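Local coordinates for protein probable UTP--glucose-1-phosphate uridylyltransferase YngB (Bacillus subtilis, PDB 7O2N) that catalyses the formation of UDP-glucose and diphosphate from glucose-1-phosphate and UTP, a step toward the glycolipid and teichoic acid glucosylation of the cell envelope, at residues V157-V162 against I243-L248; S168-I173 against E200-G205. One frame throughout, in Å; residues are numbered along the deposited sequence.

Contact 1 of 2, residues V157-V162 against I243-L248; sequences VGVQSV and IHARLL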
# COMPACT_ATOMS: atom_id res chain seq x y z
N VAL A 157 1.53 -16.45 26.64
CA VAL A 157 2.15 -15.44 25.80
C VAL A 157 2.87 -16.14 24.65
O VAL A 157 3.38 -17.25 24.81
CB VAL A 157 3.13 -14.57 26.64
CG1 VAL A 157 4.41 -14.30 25.90
CG2 VAL A 157 2.52 -13.26 27.11
N GLY A 158 2.92 -15.50 23.48
CA GLY A 158 3.62 -16.00 22.31
C GLY A 158 5.00 -15.35 22.17
O GLY A 158 5.12 -14.12 22.15
N VAL A 159 6.04 -16.20 22.07
CA VAL A 159 7.43 -15.74 22.14
C VAL A 159 8.28 -16.36 21.04
O VAL A 159 7.95 -17.39 20.43
CB VAL A 159 8.06 -15.96 23.53
CG1 VAL A 159 7.51 -15.00 24.57
CG2 VAL A 159 8.01 -17.42 24.01
N GLN A 160 9.40 -15.66 20.80
CA GLN A 160 10.53 -16.07 19.98
C GLN A 160 11.78 -15.34 20.49
O GLN A 160 11.69 -14.29 21.13
CB GLN A 160 10.25 -15.77 18.50
CG GLN A 160 9.43 -16.84 17.79
CD GLN A 160 9.39 -16.55 16.32
OE1 GLN A 160 9.74 -15.45 15.90
NE2 GLN A 160 9.00 -17.54 15.52
N SER A 161 12.96 -15.91 20.22
CA SER A 161 14.17 -15.28 20.72
C SER A 161 14.62 -14.17 19.77
O SER A 161 14.24 -14.13 18.60
CB SER A 161 15.26 -16.29 20.98
OG SER A 161 14.99 -17.48 20.26
N VAL A 162 15.44 -13.26 20.30
CA VAL A 162 15.93 -12.16 19.50
C VAL A 162 17.38 -11.87 19.91
O VAL A 162 17.82 -12.27 20.99
CB VAL A 162 14.97 -10.96 19.62
CG1 VAL A 162 14.88 -10.37 21.02
CG2 VAL A 162 15.27 -9.89 18.59
N ILE A 243 2.85 -17.38 34.83
CA ILE A 243 2.31 -17.47 33.48
C ILE A 243 3.12 -18.47 32.66
O ILE A 243 4.16 -18.95 33.10
CB ILE A 243 2.45 -16.07 32.86
CG1 ILE A 243 1.52 -15.05 33.52
CG2 ILE A 243 2.34 -16.07 31.35
CD1 ILE A 243 1.58 -13.68 32.87
N HIS A 244 2.64 -18.76 31.45
CA HIS A 244 3.31 -19.64 30.51
C HIS A 244 3.56 -18.91 29.19
O HIS A 244 2.97 -17.87 28.94
CB HIS A 244 2.49 -20.93 30.32
CG HIS A 244 2.48 -21.79 31.54
ND1 HIS A 244 2.54 -21.28 32.82
CD2 HIS A 244 2.40 -23.13 31.67
CE1 HIS A 244 2.49 -22.26 33.69
NE2 HIS A 244 2.40 -23.41 33.01
N ALA A 245 4.48 -19.47 28.37
CA ALA A 245 4.84 -18.91 27.08
C ALA A 245 5.11 -20.04 26.09
O ALA A 245 5.77 -21.03 26.42
CB ALA A 245 6.03 -18.00 27.22
N ARG A 246 4.61 -19.88 24.87
CA ARG A 246 4.93 -20.80 23.79
C ARG A 246 6.06 -20.21 22.95
O ARG A 246 6.01 -19.04 22.58
CB ARG A 246 3.69 -21.03 22.92
CG ARG A 246 3.97 -21.80 21.64
CD ARG A 246 3.89 -23.26 22.02
NE ARG A 246 3.60 -24.12 20.89
CZ ARG A 246 4.51 -24.51 20.01
NH1 ARG A 246 5.75 -24.08 20.14
NH2 ARG A 246 4.18 -25.31 19.01
N LEU A 247 7.09 -21.02 22.66
CA LEU A 247 8.01 -20.68 21.59
C LEU A 247 7.30 -21.01 20.29
O LEU A 247 6.69 -22.06 20.15
CB LEU A 247 9.30 -21.49 21.75
CG LEU A 247 10.49 -21.01 20.91
CD1 LEU A 247 11.31 -19.91 21.61
CD2 LEU A 247 11.37 -22.19 20.54
N LEU A 248 7.34 -20.06 19.36
CA LEU A 248 6.52 -20.14 18.16
C LEU A 248 7.33 -20.77 17.03
O LEU A 248 8.47 -20.36 16.75
CB LEU A 248 6.07 -18.73 17.80
CG LEU A 248 5.08 -18.09 18.77
CD1 LEU A 248 5.06 -16.58 18.62
CD2 LEU A 248 3.69 -18.66 18.56

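Contact 2 of 2, residues S168-I173 against E200-G205; sequences SKYGII and EIAVMG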
# COMPACT_ATOMS: atom_id res chain seq x y z
N SER A 168 15.29 -4.03 23.74
CA SER A 168 14.63 -2.81 24.17
C SER A 168 13.48 -2.46 23.23
O SER A 168 12.85 -1.43 23.39
CB SER A 168 15.61 -1.68 24.29
OG SER A 168 16.32 -1.76 25.52
N LYS A 169 13.23 -3.31 22.24
CA LYS A 169 12.18 -3.10 21.27
C LYS A 169 10.95 -3.90 21.69
O LYS A 169 9.89 -3.76 21.09
CB LYS A 169 12.65 -3.57 19.89
CG LYS A 169 12.08 -2.82 18.69
CD LYS A 169 12.23 -3.57 17.36
CE LYS A 169 13.61 -4.14 17.08
NZ LYS A 169 14.68 -3.13 17.24
N TYR A 170 11.10 -4.74 22.71
CA TYR A 170 10.12 -5.79 22.97
C TYR A 170 9.77 -5.87 24.46
O TYR A 170 10.30 -5.14 25.28
CB TYR A 170 10.70 -7.14 22.53
CG TYR A 170 10.88 -7.35 21.05
CD1 TYR A 170 9.77 -7.48 20.22
CD2 TYR A 170 12.13 -7.52 20.48
CE1 TYR A 170 9.91 -7.73 18.87
CE2 TYR A 170 12.30 -7.76 19.13
CZ TYR A 170 11.18 -7.87 18.32
OH TYR A 170 11.30 -8.12 16.99
N GLY A 171 8.83 -6.78 24.77
CA GLY A 171 8.64 -7.28 26.12
C GLY A 171 9.35 -8.62 26.30
O GLY A 171 9.26 -9.51 25.44
N ILE A 172 10.05 -8.73 27.45
CA ILE A 172 10.97 -9.83 27.70
C ILE A 172 10.50 -10.64 28.90
O ILE A 172 10.28 -10.09 29.98
CB ILE A 172 12.39 -9.28 27.91
CG1 ILE A 172 12.84 -8.40 26.74
CG2 ILE A 172 13.37 -10.41 28.21
CD1 ILE A 172 12.81 -9.08 25.38
N ILE A 173 10.31 -11.95 28.63
CA ILE A 173 10.01 -13.05 29.53
C ILE A 173 11.07 -13.10 30.63
O ILE A 173 12.14 -12.49 30.51
CB ILE A 173 10.13 -14.34 28.69
CG1 ILE A 173 9.00 -15.34 28.92
CG2 ILE A 173 11.49 -14.96 28.90
CD1 ILE A 173 9.17 -16.59 28.06
N GLU A 200 16.70 -13.29 26.48
CA GLU A 200 16.68 -12.82 25.10
C GLU A 200 15.41 -13.33 24.40
O GLU A 200 15.40 -13.49 23.17
CB GLU A 200 18.03 -13.12 24.44
N ILE A 201 14.33 -13.57 25.17
CA ILE A 201 13.05 -14.06 24.69
C ILE A 201 11.99 -12.95 24.74
O ILE A 201 11.59 -12.51 25.83
CB ILE A 201 12.60 -15.29 25.50
CG1 ILE A 201 13.58 -16.46 25.41
CG2 ILE A 201 11.17 -15.69 25.14
CD1 ILE A 201 13.29 -17.45 24.32
N ALA A 202 11.47 -12.58 23.56
CA ALA A 202 10.55 -11.46 23.40
C ALA A 202 9.15 -11.93 22.99
O ALA A 202 8.99 -12.94 22.28
CB ALA A 202 11.12 -10.48 22.40
N VAL A 203 8.13 -11.19 23.47
CA VAL A 203 6.74 -11.52 23.19
C VAL A 203 6.36 -10.90 21.85
O VAL A 203 6.65 -9.73 21.61
CB VAL A 203 5.77 -11.08 24.32
CG1 VAL A 203 6.36 -11.35 25.70
CG2 VAL A 203 5.37 -9.61 24.19
N MET A 204 5.68 -11.70 21.02
CA MET A 204 5.46 -11.33 19.63
C MET A 204 3.98 -11.01 19.37
O MET A 204 3.34 -11.70 18.56
CB MET A 204 5.97 -12.41 18.67
CG MET A 204 7.41 -12.85 18.96
SD MET A 204 8.72 -11.73 18.37
CE MET A 204 8.01 -10.12 18.73
N GLY A 205 3.48 -9.97 20.07
CA GLY A 205 2.10 -9.50 20.07
C GLY A 205 1.06 -10.60 19.82
O GLY A 205 0.15 -10.46 19.01

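Contact 1 of 2, residues V157-V162 against I243-L248
Two strands run parallel here, their short axes twisted by 46°. The backbone bonds from 157-162 come from V157 and V159. V157 N gives its hydrogen to H244 O at 3.1 Å, from above the carbonyl plane. V157 O takes R246 N at 2.9 Å, nearly along the C=O axis. Two residues on, V159 bonds in the same way, now nearly along the C=O axis in both bonds: V159 N to R246 O and L248 N to V159 O, each at 2.9 Å. R246 thus has both its backbone polar groups satisfied by the two valines. G158 faces the other way and bonds to the backbone of R206 and M204, its O taking M204 N. Strand 156-161 is therefore bonded along both of its edges, an inner strand of the mixed sheet of this GT-A-type nucleotidyltransferase fold. V157, V159, A245 and L247 share one face of the sheet. There the A245 methyl packs against V159 CG2 at 3.8 Å and, more loosely, V157 CG1. L248 leans back over the neighbouring backbone, with CD1 3.8 Å from G158 C. Q160 adds the one side-chain hydrogen bond between the two segments. Its chain is extended beyond CG and crosses L248 at about a right angle. NE2 reaches L248 O at 3.1 Å with a nearly straight N-H (171°), and also bonds weakly to G250 O. L248 O lies in the amide plane of Q160, but NE2 stands well above the carbonyl plane of L248. An alanine in place of Q160 removes that amide and would probably leave L248 O without this donor and the L248 side chain with less cover.

Contact 2 of 2, residues S168-I173 against E200-G205
Y170 has CG anti to its carbonyl carbon (chi1 -69°), which lays its ring against strand 201-204; CB already points toward it. M204 also has CG anti to its carbonyl carbon, but its chain then bends at chi2 (-78°) and again at chi3. That fold brings the thioether back to the tyrosine. SD lies 4.9 Å from the centroid of the Y170 ring and 37° off its normal, an oblique Met-aromatic contact. The A202 methyl sits at the base of the ring, 3.4 Å from Y170 CB. I172 CD1 also reaches A202 CB, at 3.7 Å. Further along, I173 and I201 lie side by side and point the same way, with CG2 of I173 3.6 Å from CB of I201. The backbones meet in a single bridge, I172 with A202, where the strands are strongly skewed. Its bonds come from the flanking residues. V203 N donates to G171 O at 2.8 Å, in the carbonyl plane. I173 N donates to I201 O at 3.1 Å, nearly along the C=O axis. Each carbonyl also receives a CA-H, G171 O from A202 and I201 O from I172. By its other edge, strand 201-204 bonds to strand 156-161 of the mixed sheet. The polar end of Y170 is held elsewhere, by R252. Polar bonding across the contact is confined to the backbone, so those two bonds fix the register while the side chains add apolar and sulfur-aromatic contact.

In the fold
After the N-terminal strands and helices, the chain enters strand 156-161, the earlier half of contact 1. It then enters strand 171-175, runs through strands 177-179 and 182-190, and returns on strand 201-204, which closes the short loop of contact 2. Strand 206-210 and helices 213-219 and 230-240 follow before strand 244-247 closes the longer loop of contact 1. Contact 2 is nested inside it. The two meet because strand 156-161 lies between 201-204, antiparallel to it, and 244-247. V162 N to E200 O is a probable hydrogen bond between them, and V159 packs on I201. Strand 182-190 pairs with both 171-175 and 244-247, so it also joins the two contacts.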